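Local coordinates for acid phosphatase (Bacillus anthracis, PDB 2I33), which probably hydrolyses phosphate monoesters at acidic pH, as a magnesium-binding class C acid phosphatase of the HAD superfamily, at residues I107-L110 and K111-S115; D18-L21 and M22-W26; D221-G224 and A225-Y229; D239-R242 and H243-K247. One frame throughout, in Å; residues are numbered along the deposited sequence. Where two conformers were deposited one is given.

Contact 1 of 4, residues I107-L110 and K111-S115; sequences IDFL and KYTES
F109 and T113, one helical turn apart on helix 106-115, meet with the threonine hydroxyl over the phenyl ring. T113 OG1 stands above one face of that ring, offset toward its rim, and its nearest ring atom is F109 CZ at 3.3 Å. Two torsions bring the groups together: F109 has CG anti to its backbone N (chi1 167°), while T113 holds OG1 beside its own N (chi1 -61°), turned back along the helix. From there T113 OG1 donates to F109 O at 2.9 Å, reaching the oxygen from above the carbonyl plane. The same oxygen accepts the helical bond from T113 N at 2.8 Å, with an N-H...O angle of 169°. On another side, I107 and K111 run side by side, with I107 CG2 4.2 Å from K111 CG. K111 then bends at chi2 and chi3, and its NZ forms a salt bridge with E114 OE1 at 2.9 Å. Y112 directs its hydroxyl to D49 on helix 31-54. F109, L110 and T113 face the parallel sheet, packing on I62, L64 and I120. The chemistry is therefore divided: a buried hydroxyl is bonded within its own helix, whereas the lysine-glutamate pair lies on the more exposed side.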
loop_
_atom_site.group_PDB
_atom_site.type_symbol
_atom_site.label_atom_id
_atom_site.label_comp_id
_atom_site.label_asym_id
_atom_site.label_seq_id
_atom_site.Cartn_x
_atom_site.Cartn_y
_atom_site.Cartn_z
ATOM N N ILE A 107 -13.169 -0.721 -11.762
ATOM C CA ILE A 107 -14.327 -0.739 -12.640
ATOM C C ILE A 107 -15.017 -2.101 -12.603
ATOM O O ILE A 107 -16.239 -2.180 -12.471
ATOM C CB ILE A 107 -13.977 -0.312 -14.073
ATOM C CG1 ILE A 107 -13.407 1.122 -14.079
ATOM C CG2 ILE A 107 -15.199 -0.427 -14.973
ATOM C CD1 ILE A 107 -14.322 2.132 -13.482
ATOM N N ASP A 108 -14.245 -3.179 -12.640
ATOM C CA ASP A 108 -14.881 -4.497 -12.628
ATOM C C ASP A 108 -15.601 -4.733 -11.319
ATOM O O ASP A 108 -16.681 -5.311 -11.299
ATOM C CB ASP A 108 -13.879 -5.609 -12.891
ATOM C CG ASP A 108 -13.458 -5.682 -14.342
ATOM O OD1 ASP A 108 -14.164 -5.138 -15.232
ATOM O OD2 ASP A 108 -12.418 -6.336 -14.594
ATOM N N PHE A 109 -15.011 -4.254 -10.226
ATOM C CA PHE A 109 -15.644 -4.423 -8.935
ATOM C C PHE A 109 -16.920 -3.611 -8.882
ATOM O O PHE A 109 -17.975 -4.069 -8.410
ATOM C CB PHE A 109 -14.724 -4.031 -7.785
ATOM C CG PHE A 109 -15.444 -3.894 -6.490
ATOM C CD1 PHE A 109 -15.920 -5.001 -5.804
ATOM C CD2 PHE A 109 -15.722 -2.633 -5.977
ATOM C CE1 PHE A 109 -16.632 -4.848 -4.644
ATOM C CE2 PHE A 109 -16.475 -2.482 -4.813
ATOM C CZ PHE A 109 -16.916 -3.585 -4.147
ATOM N N LEU A 110 -16.856 -2.392 -9.409
ATOM C CA LEU A 110 -18.038 -1.570 -9.377
ATOM C C LEU A 110 -19.158 -2.133 -10.279
ATOM O O LEU A 110 -20.325 -2.101 -9.914
ATOM C CB LEU A 110 -17.716 -0.143 -9.809
ATOM C CG LEU A 110 -16.773 0.590 -8.859
ATOM C CD1 LEU A 110 -16.263 1.851 -9.500
ATOM C CD2 LEU A 110 -17.474 0.881 -7.552
ATOM N N LYS A 111 -18.807 -2.648 -11.457
ATOM C CA LYS A 111 -19.782 -3.282 -12.306
ATOM C C LYS A 111 -20.365 -4.530 -11.647
ATOM O O LYS A 111 -21.550 -4.809 -11.816
ATOM C CB LYS A 111 -19.192 -3.626 -13.669
ATOM C CG LYS A 111 -18.813 -2.411 -14.496
ATOM C CD LYS A 111 -19.961 -1.509 -14.841
ATOM C CE LYS A 111 -20.826 -2.063 -15.951
ATOM N NZ LYS A 111 -22.030 -1.214 -16.125
ATOM N N TYR A 112 -19.539 -5.272 -10.899
ATOM C CA TYR A 112 -20.049 -6.423 -10.150
ATOM C C TYR A 112 -21.063 -6.004 -9.097
ATOM O O TYR A 112 -22.161 -6.543 -8.981
ATOM C CB TYR A 112 -18.924 -7.155 -9.473
ATOM C CG TYR A 112 -19.395 -8.333 -8.661
ATOM C CD1 TYR A 112 -19.715 -9.538 -9.272
ATOM C CD2 TYR A 112 -19.508 -8.249 -7.277
ATOM C CE1 TYR A 112 -20.149 -10.621 -8.527
ATOM C CE2 TYR A 112 -19.948 -9.332 -6.537
ATOM C CZ TYR A 112 -20.247 -10.512 -7.161
ATOM O OH TYR A 112 -20.677 -11.615 -6.429
ATOM N N THR A 113 -20.664 -4.998 -8.336
ATOM C CA THR A 113 -21.510 -4.418 -7.317
ATOM C C THR A 113 -22.853 -4.005 -7.910
ATOM O O THR A 113 -23.915 -4.349 -7.371
ATOM C CB THR A 113 -20.782 -3.241 -6.666
ATOM O OG1 THR A 113 -19.578 -3.710 -6.045
ATOM C CG2 THR A 113 -21.659 -2.610 -5.634
ATOM N N GLU A 114 -22.808 -3.300 -9.036
ATOM C CA GLU A 114 -24.029 -2.887 -9.741
ATOM C C GLU A 114 -24.882 -4.094 -10.179
ATOM O O GLU A 114 -26.140 -4.060 -10.130
ATOM C CB GLU A 114 -23.666 -2.050 -10.960
ATOM C CG GLU A 114 -24.884 -1.591 -11.746
ATOM C CD GLU A 114 -24.525 -0.695 -12.896
ATOM O OE1 GLU A 114 -23.592 -1.050 -13.659
ATOM O OE2 GLU A 114 -25.176 0.366 -13.022
ATOM N N SER A 115 -24.216 -5.167 -10.589
ATOM C CA SER A 115 -24.927 -6.367 -11.043
ATOM C C SER A 115 -25.678 -7.040 -9.898
ATOM O O SER A 115 -26.615 -7.789 -10.141
ATOM C CB SER A 115 -23.998 -7.378 -11.696
ATOM O OG SER A 115 -23.324 -8.158 -10.732
#

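Contact 2 of 4, residues D18-L21 and M22-W26; sequences DQQL and MADLW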
loop_
_atom_site.group_PDB
_atom_site.type_symbol
_atom_site.label_atom_id
_atom_site.label_comp_id
_atom_site.label_asym_id
_atom_site.label_seq_id
_atom_site.Cartn_x
_atom_site.Cartn_y
_atom_site.Cartn_z
ATOM N N ASP A 18 10.529 17.548 -4.942
ATOM C CA ASP A 18 11.502 16.507 -5.238
ATOM C C ASP A 18 11.373 15.400 -4.204
ATOM O O ASP A 18 11.627 14.237 -4.498
ATOM C CB ASP A 18 12.939 17.042 -5.220
ATOM C CG ASP A 18 13.328 17.773 -6.517
ATOM O OD1 ASP A 18 12.525 17.763 -7.481
ATOM O OD2 ASP A 18 14.462 18.297 -6.551
ATOM N N GLN A 19 10.975 15.764 -2.996
ATOM C CA GLN A 19 10.821 14.764 -1.932
ATOM C C GLN A 19 9.707 13.749 -2.172
ATOM O O GLN A 19 9.660 12.693 -1.503
ATOM C CB GLN A 19 10.642 15.481 -0.592
ATOM C CG GLN A 19 11.861 16.301 -0.218
ATOM C CD GLN A 19 11.668 17.082 1.051
ATOM O OE1 GLN A 19 10.660 16.919 1.720
ATOM N NE2 GLN A 19 12.652 17.901 1.418
ATOM N N GLN A 20 8.821 14.053 -3.130
ATOM C CA GLN A 20 7.666 13.223 -3.543
ATOM C C GLN A 20 8.040 12.176 -4.578
ATOM O O GLN A 20 7.238 11.281 -4.903
ATOM C CB GLN A 20 6.621 14.072 -4.292
ATOM C CG GLN A 20 6.199 15.386 -3.686
ATOM C CD GLN A 20 5.183 16.125 -4.563
ATOM O OE1 GLN A 20 4.796 15.653 -5.654
ATOM N NE2 GLN A 20 4.744 17.290 -4.093
ATOM N N LEU A 21 9.206 12.346 -5.171
ATOM C CA LEU A 21 9.494 11.666 -6.414
ATOM C C LEU A 21 9.353 10.158 -6.321
ATOM O O LEU A 21 8.620 9.565 -7.114
ATOM C CB LEU A 21 10.849 12.062 -6.951
ATOM C CG LEU A 21 10.949 11.860 -8.454
ATOM C CD1 LEU A 21 12.051 12.738 -9.049
ATOM C CD2 LEU A 21 11.167 10.420 -8.785
ATOM N N MET A 22 9.997 9.530 -5.343
ATOM C CA MET A 22 9.908 8.073 -5.234
ATOM C C MET A 22 8.485 7.591 -4.955
ATOM O O MET A 22 8.016 6.613 -5.536
ATOM C CB MET A 22 10.839 7.582 -4.140
ATOM C CG MET A 22 12.246 7.641 -4.564
ATOM S SD MET A 22 12.583 6.530 -5.946
ATOM C CE MET A 22 12.870 5.007 -5.065
ATOM N N ALA A 23 7.791 8.278 -4.060
ATOM C CA ALA A 23 6.395 7.919 -3.792
ATOM C C ALA A 23 5.566 7.954 -5.082
ATOM O O ALA A 23 4.774 7.039 -5.355
ATOM C CB ALA A 23 5.813 8.837 -2.791
ATOM N N ASP A 24 5.758 9.012 -5.863
ATOM C CA ASP A 24 5.001 9.201 -7.108
ATOM C C ASP A 24 5.378 8.153 -8.123
ATOM O O ASP A 24 4.517 7.585 -8.805
ATOM C CB ASP A 24 5.309 10.566 -7.721
ATOM C CG ASP A 24 4.734 11.713 -6.944
ATOM O OD1 ASP A 24 3.980 11.496 -5.972
ATOM O OD2 ASP A 24 5.050 12.866 -7.318
ATOM N N LEU A 25 6.664 7.880 -8.197
ATOM C CA LEU A 25 7.190 6.930 -9.159
ATOM C C LEU A 25 6.670 5.521 -8.844
ATOM O O LEU A 25 6.259 4.788 -9.724
ATOM C CB LEU A 25 8.703 6.973 -9.098
ATOM C CG LEU A 25 9.431 6.159 -10.146
ATOM C CD1 LEU A 25 9.102 6.606 -11.558
ATOM C CD2 LEU A 25 10.871 6.325 -9.868
ATOM N N TRP A 26 6.664 5.164 -7.564
ATOM C CA TRP A 26 6.083 3.892 -7.132
ATOM C C TRP A 26 4.612 3.823 -7.550
ATOM O O TRP A 26 4.114 2.842 -8.099
ATOM C CB TRP A 26 6.149 3.752 -5.601
ATOM C CG TRP A 26 5.611 2.467 -5.091
ATOM C CD1 TRP A 26 6.240 1.250 -5.066
ATOM C CD2 TRP A 26 4.321 2.256 -4.522
ATOM N NE1 TRP A 26 5.412 0.300 -4.515
ATOM C CE2 TRP A 26 4.236 0.902 -4.158
ATOM C CE3 TRP A 26 3.231 3.083 -4.285
ATOM C CZ2 TRP A 26 3.125 0.357 -3.571
ATOM C CZ3 TRP A 26 2.120 2.545 -3.682
ATOM C CH2 TRP A 26 2.059 1.177 -3.359
HETATM O O HOH W 1 9.244 10.070 -1.925
#
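D24 packs against the main-chain carbonyl of Q20 across the first turn of helix 21-29, and the aspartate can be followed outward. D24 CB lies 3.5 Å from Q20 O, the carbonyl that also receives the backbone bond from D24 N at 2.9 Å with an N-H...O angle of 162°. With chi1 at -71°, CG sits beside the backbone N and is directed back toward the start of the helix, 3.3 Å from Q20 O. At the tip, OD2 comes to 3.6 Å from Q20 CB in the Q20 conformer given. One residue further on, L25 N bonds to L21 O at 2.8 Å, and the methyls L21 CD2 and L25 CD2 touch at 4.2 Å. A water extends the pattern back into the preceding turn, accepting from A23 N at 3.1 Å and donating to Q19 O at 2.7 Å, so it bridges two backbone groups that do not bond directly. Q20, L21 and D24 pack on V81 of helix 74-83, and W26 leans on helix 31-54. L21, M22 and L25 pack on H243, W222 and L226 of the second subunit, so the start of this helix touches two helices of its own chain and the dimer partner.

Contact 3 of 4, residues D221-G224 and A225-Y229; sequences DWEG and ALYDY
Among the polar contacts, Y227 OH donates to E223 OE2 at 2.5 Å, on the anti lone pair of the carboxylate oxygen. E223 is extended, with CG anti to its backbone N (chi1 -180°), which carries the carboxylate out to the phenol; carboxylate and ring planes lie 67° apart. R242 of helix 235-244 grips the same pair, by a salt bridge to E223 OE2 and a hydrogen bond to Y227 OH, so both oxygens have a second partner. The adjoining backbone bonds include A225 N to D221 O at 2.7 Å. G224 O then receives Y227 N at 2.9 Å and Y229 N at 2.6 Å from opposite faces of its carbonyl plane. The second of these, with D228 N to A225 O at 3.2 Å, makes a Schellman motif that ends helix 221-226; D228, with positive phi, is its C-prime residue. The remaining contacts are ring packing. E223 O sits 3.7 Å above the Y227 ring, over its centre. One face of the Y229 ring lies against G224 C and A225 CA, both offset toward the rim. D221 CG approaches Y229 CE1 at 4.1 Å, the carboxylate and ring planes 77° apart; its oxygens reach S183 and, weakly, N181, while Y229 OH bonds to K191 O. W222 packs edge-to-face with W26 of the second subunit.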
loop_
_atom_site.group_PDB
_atom_site.type_symbol
_atom_site.label_atom_id
_atom_site.label_comp_id
_atom_site.label_asym_id
_atom_site.label_seq_id
_atom_site.Cartn_x
_atom_site.Cartn_y
_atom_site.Cartn_z
ATOM N N ASP A 221 -3.962 12.759 4.332
ATOM C CA ASP A 221 -4.025 13.151 5.736
ATOM C C ASP A 221 -2.819 12.710 6.556
ATOM O O ASP A 221 -2.495 13.331 7.554
ATOM C CB ASP A 221 -5.294 12.631 6.403
ATOM C CG ASP A 221 -6.515 13.444 6.042
ATOM O OD1 ASP A 221 -6.468 14.240 5.076
ATOM O OD2 ASP A 221 -7.540 13.259 6.727
ATOM N N TRP A 222 -2.112 11.677 6.113
ATOM C CA TRP A 222 -0.902 11.275 6.810
ATOM C C TRP A 222 0.104 12.432 6.799
ATOM O O TRP A 222 0.815 12.648 7.771
ATOM C CB TRP A 222 -0.299 10.025 6.174
ATOM C CG TRP A 222 0.197 10.217 4.814
ATOM C CD1 TRP A 222 -0.482 10.012 3.649
ATOM C CD2 TRP A 222 1.514 10.603 4.445
ATOM N NE1 TRP A 222 0.337 10.260 2.576
ATOM C CE2 TRP A 222 1.573 10.625 3.041
ATOM C CE3 TRP A 222 2.657 10.922 5.172
ATOM C CZ2 TRP A 222 2.740 10.948 2.358
ATOM C CZ3 TRP A 222 3.812 11.254 4.485
ATOM C CH2 TRP A 222 3.835 11.287 3.106
ATOM N N GLU A 223 0.119 13.182 5.698
ATOM C CA GLU A 223 0.980 14.329 5.581
ATOM C C GLU A 223 0.378 15.534 6.291
ATOM O O GLU A 223 1.052 16.210 7.031
ATOM C CB GLU A 223 1.246 14.702 4.122
ATOM C CG GLU A 223 2.171 15.916 3.996
ATOM C CD GLU A 223 2.360 16.428 2.578
ATOM O OE1 GLU A 223 1.695 15.912 1.667
ATOM O OE2 GLU A 223 3.175 17.367 2.414
ATOM N N GLY A 224 -0.900 15.785 6.035
ATOM C CA GLY A 224 -1.599 16.887 6.683
ATOM C C GLY A 224 -1.449 16.811 8.195
ATOM O O GLY A 224 -1.208 17.834 8.856
ATOM N N ALA A 225 -1.554 15.593 8.737
ATOM C CA ALA A 225 -1.416 15.391 10.187
ATOM C C ALA A 225 -0.079 15.890 10.714
ATOM O O ALA A 225 -0.021 16.401 11.817
ATOM C CB ALA A 225 -1.618 13.939 10.585
ATOM N N LEU A 226 0.989 15.730 9.938
ATOM C CA LEU A 226 2.303 16.231 10.347
ATOM C C LEU A 226 2.347 17.751 10.466
ATOM O O LEU A 226 3.139 18.286 11.226
ATOM C CB LEU A 226 3.380 15.773 9.367
ATOM C CG LEU A 226 3.572 14.259 9.335
ATOM C CD1 LEU A 226 4.343 13.936 8.102
ATOM C CD2 LEU A 226 4.286 13.751 10.563
ATOM N N TYR A 227 1.503 18.422 9.686
ATOM C CA TYR A 227 1.447 19.872 9.670
ATOM C C TYR A 227 0.344 20.385 10.563
ATOM O O TYR A 227 -0.005 21.557 10.475
ATOM C CB TYR A 227 1.187 20.404 8.248
ATOM C CG TYR A 227 2.107 19.870 7.195
ATOM C CD1 TYR A 227 3.430 19.565 7.484
ATOM C CD2 TYR A 227 1.679 19.747 5.891
ATOM C CE1 TYR A 227 4.278 19.074 6.500
ATOM C CE2 TYR A 227 2.504 19.258 4.910
ATOM C CZ TYR A 227 3.799 18.919 5.215
ATOM O OH TYR A 227 4.608 18.412 4.232
ATOM N N ASP A 228 -0.221 19.518 11.402
ATOM C CA ASP A 228 -1.441 19.847 12.153
ATOM C C ASP A 228 -2.511 20.359 11.203
ATOM O O ASP A 228 -3.247 21.284 11.523
ATOM C CB ASP A 228 -1.155 20.887 13.223
ATOM C CG ASP A 228 -0.046 20.472 14.145
ATOM O OD1 ASP A 228 -0.109 19.328 14.648
ATOM O OD2 ASP A 228 0.868 21.291 14.386
ATOM N N TYR A 229 -2.538 19.793 10.001
ATOM C CA TYR A 229 -3.500 20.160 8.970
ATOM C C TYR A 229 -3.413 21.619 8.498
ATOM O O TYR A 229 -4.372 22.158 7.942
ATOM C CB TYR A 229 -4.904 19.780 9.430
ATOM C CG TYR A 229 -4.976 18.287 9.726
ATOM C CD1 TYR A 229 -5.062 17.345 8.703
ATOM C CD2 TYR A 229 -4.892 17.829 11.035
ATOM C CE1 TYR A 229 -5.112 15.982 8.988
ATOM C CE2 TYR A 229 -4.939 16.475 11.326
ATOM C CZ TYR A 229 -5.042 15.553 10.307
ATOM O OH TYR A 229 -5.092 14.213 10.626
#

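Contact 4 of 4, residues D239-R242 and H243-K247; sequences DKIR and HDNLK
At the C-terminal end of helix 235-244, the last regular turn gives way to loop, and the side chains of H243 and N245 bond back onto main-chain carbonyls. H243 ND1 donates to D239 O at 2.8 Å, with the oxygen only 2° out of the imidazole plane, while H243 N reaches the same oxygen at 3.1 Å from the opposite face of the carbonyl plane. The two bonds fix the ring's rotation and are consistent with a proton on ND1. The ring and the D239 carboxylate stand 86° apart, with D239 OD1 3.1 Å from H243 CE1; that carboxylate oxygen is itself bonded to Q19. N245 works alike at the frayed end: ND2 donates to I241 O at 2.9 Å with an N-H...O angle of 173°, whereas the backbone bonds of N245 N to I241 O and R242 O are both weak. The side-chain amide thus supplements a loosening helical pattern where the helix passes into the loop that follows. On the exposed flank, K240 is extended until a final bend at chi4, which brings NZ to D244 OD2 at 3.2 Å, a salt bridge on the syn lone pair of that oxygen. R242 runs straight from CG to NE and bonds through NH1 to Q19, and L246 O accepts a hydrogen bond from K82 of the second subunit.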
loop_
_atom_site.group_PDB
_atom_site.type_symbol
_atom_site.label_atom_id
_atom_site.label_comp_id
_atom_site.label_asym_id
_atom_site.label_seq_id
_atom_site.Cartn_x
_atom_site.Cartn_y
_atom_site.Cartn_z
ATOM N N ASP A 239 9.504 21.333 5.290
ATOM C CA ASP A 239 10.737 20.575 5.104
ATOM C C ASP A 239 11.311 20.116 6.452
ATOM O O ASP A 239 11.700 18.958 6.606
ATOM C CB ASP A 239 11.756 21.423 4.335
ATOM C CG ASP A 239 13.043 20.686 4.068
ATOM O OD1 ASP A 239 12.980 19.531 3.619
ATOM O OD2 ASP A 239 14.125 21.269 4.322
ATOM N N LYS A 240 11.344 21.014 7.431
ATOM C CA LYS A 240 11.841 20.648 8.752
ATOM C C LYS A 240 10.960 19.599 9.431
ATOM O O LYS A 240 11.463 18.667 10.069
ATOM C CB LYS A 240 11.942 21.877 9.647
ATOM C CG LYS A 240 12.407 21.562 11.054
ATOM C CD LYS A 240 12.623 22.827 11.856
ATOM C CE LYS A 240 12.977 22.521 13.313
ATOM N NZ LYS A 240 14.139 21.582 13.431
ATOM N N ILE A 241 9.648 19.770 9.311
ATOM C CA ILE A 241 8.695 18.839 9.894
ATOM C C ILE A 241 8.885 17.477 9.290
ATOM O O ILE A 241 8.879 16.475 9.993
ATOM C CB ILE A 241 7.245 19.296 9.676
ATOM C CG1 ILE A 241 6.968 20.564 10.508
ATOM C CG2 ILE A 241 6.267 18.210 10.045
ATOM C CD1 ILE A 241 5.651 21.217 10.186
ATOM N N ARG A 242 9.008 17.442 7.969
ATOM C CA ARG A 242 9.171 16.162 7.290
ATOM C C ARG A 242 10.414 15.468 7.830
ATOM O O ARG A 242 10.360 14.316 8.206
ATOM C CB ARG A 242 9.280 16.365 5.786
ATOM C CG ARG A 242 7.999 16.814 5.143
ATOM C CD ARG A 242 8.240 17.147 3.679
ATOM N NE ARG A 242 6.990 17.379 2.963
ATOM C CZ ARG A 242 6.891 17.414 1.633
ATOM N NH1 ARG A 242 7.962 17.241 0.864
ATOM N NH2 ARG A 242 5.715 17.636 1.069
ATOM N N HIS A 243 11.526 16.191 7.895
ATOM C CA HIS A 243 12.756 15.596 8.423
ATOM C C HIS A 243 12.658 15.182 9.892
ATOM O O HIS A 243 13.130 14.110 10.287
ATOM C CB HIS A 243 13.923 16.549 8.232
ATOM C CG HIS A 243 14.452 16.561 6.837
ATOM N ND1 HIS A 243 13.884 17.315 5.836
ATOM C CD2 HIS A 243 15.487 15.898 6.273
ATOM C CE1 HIS A 243 14.565 17.137 4.717
ATOM N NE2 HIS A 243 15.543 16.282 4.957
ATOM N N ASP A 244 12.050 16.039 10.697
ATOM C CA ASP A 244 11.925 15.795 12.133
ATOM C C ASP A 244 11.041 14.608 12.482
ATOM O O ASP A 244 11.127 14.079 13.595
ATOM C CB ASP A 244 11.369 17.033 12.825
ATOM C CG ASP A 244 12.390 18.150 12.933
ATOM O OD1 ASP A 244 13.573 17.952 12.567
ATOM O OD2 ASP A 244 12.000 19.237 13.390
ATOM N N ASN A 245 10.191 14.197 11.549
ATOM C CA ASN A 245 9.299 13.077 11.808
ATOM C C ASN A 245 9.787 11.757 11.257
ATOM O O ASN A 245 9.132 10.728 11.433
ATOM C CB ASN A 245 7.878 13.395 11.344
ATOM C CG ASN A 245 7.143 14.231 12.362
ATOM O OD1 ASN A 245 6.481 13.694 13.261
ATOM N ND2 ASN A 245 7.311 15.550 12.278
ATOM N N LEU A 246 10.935 11.765 10.597
ATOM C CA LEU A 246 11.589 10.498 10.285
ATOM C C LEU A 246 12.160 9.929 11.590
ATOM O O LEU A 246 12.617 10.673 12.449
ATOM C CB LEU A 246 12.719 10.706 9.291
ATOM C CG LEU A 246 12.324 11.178 7.895
ATOM C CD1 LEU A 246 13.563 11.682 7.182
ATOM C CD2 LEU A 246 11.686 10.068 7.134
ATOM N N LYS A 247 12.101 8.612 11.725
ATOM C CA LYS A 247 12.625 7.896 12.888
ATOM C C LYS A 247 13.851 7.186 12.360
ATOM O O LYS A 247 13.748 6.140 11.729
ATOM C CB LYS A 247 11.612 6.875 13.421
ATOM C CG LYS A 247 10.185 7.398 13.587
#

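How the contacts relate
Along the chain the order is contact 2, contact 1, contact 3, contact 4, each on or at the end of a different helix. Contact 1 stands apart, on a helix against the central parallel sheet, its centre 31 Å from that of contact 2 and 41 Å from that of contact 4. The others lie closer: the centres of contacts 3 and 4 are 12 Å apart. Between the centres of contacts 2 and 4 the distance is 16 Å. R242 of contact 4 bridges contacts 2 and 3, which do not touch each other (nearest atoms about 6 Å apart), so the chain's two terminal regions are tied together. These three also touch the second subunit, placing them at the dimer interface, whereas contact 1 touches no other chain of the assembly.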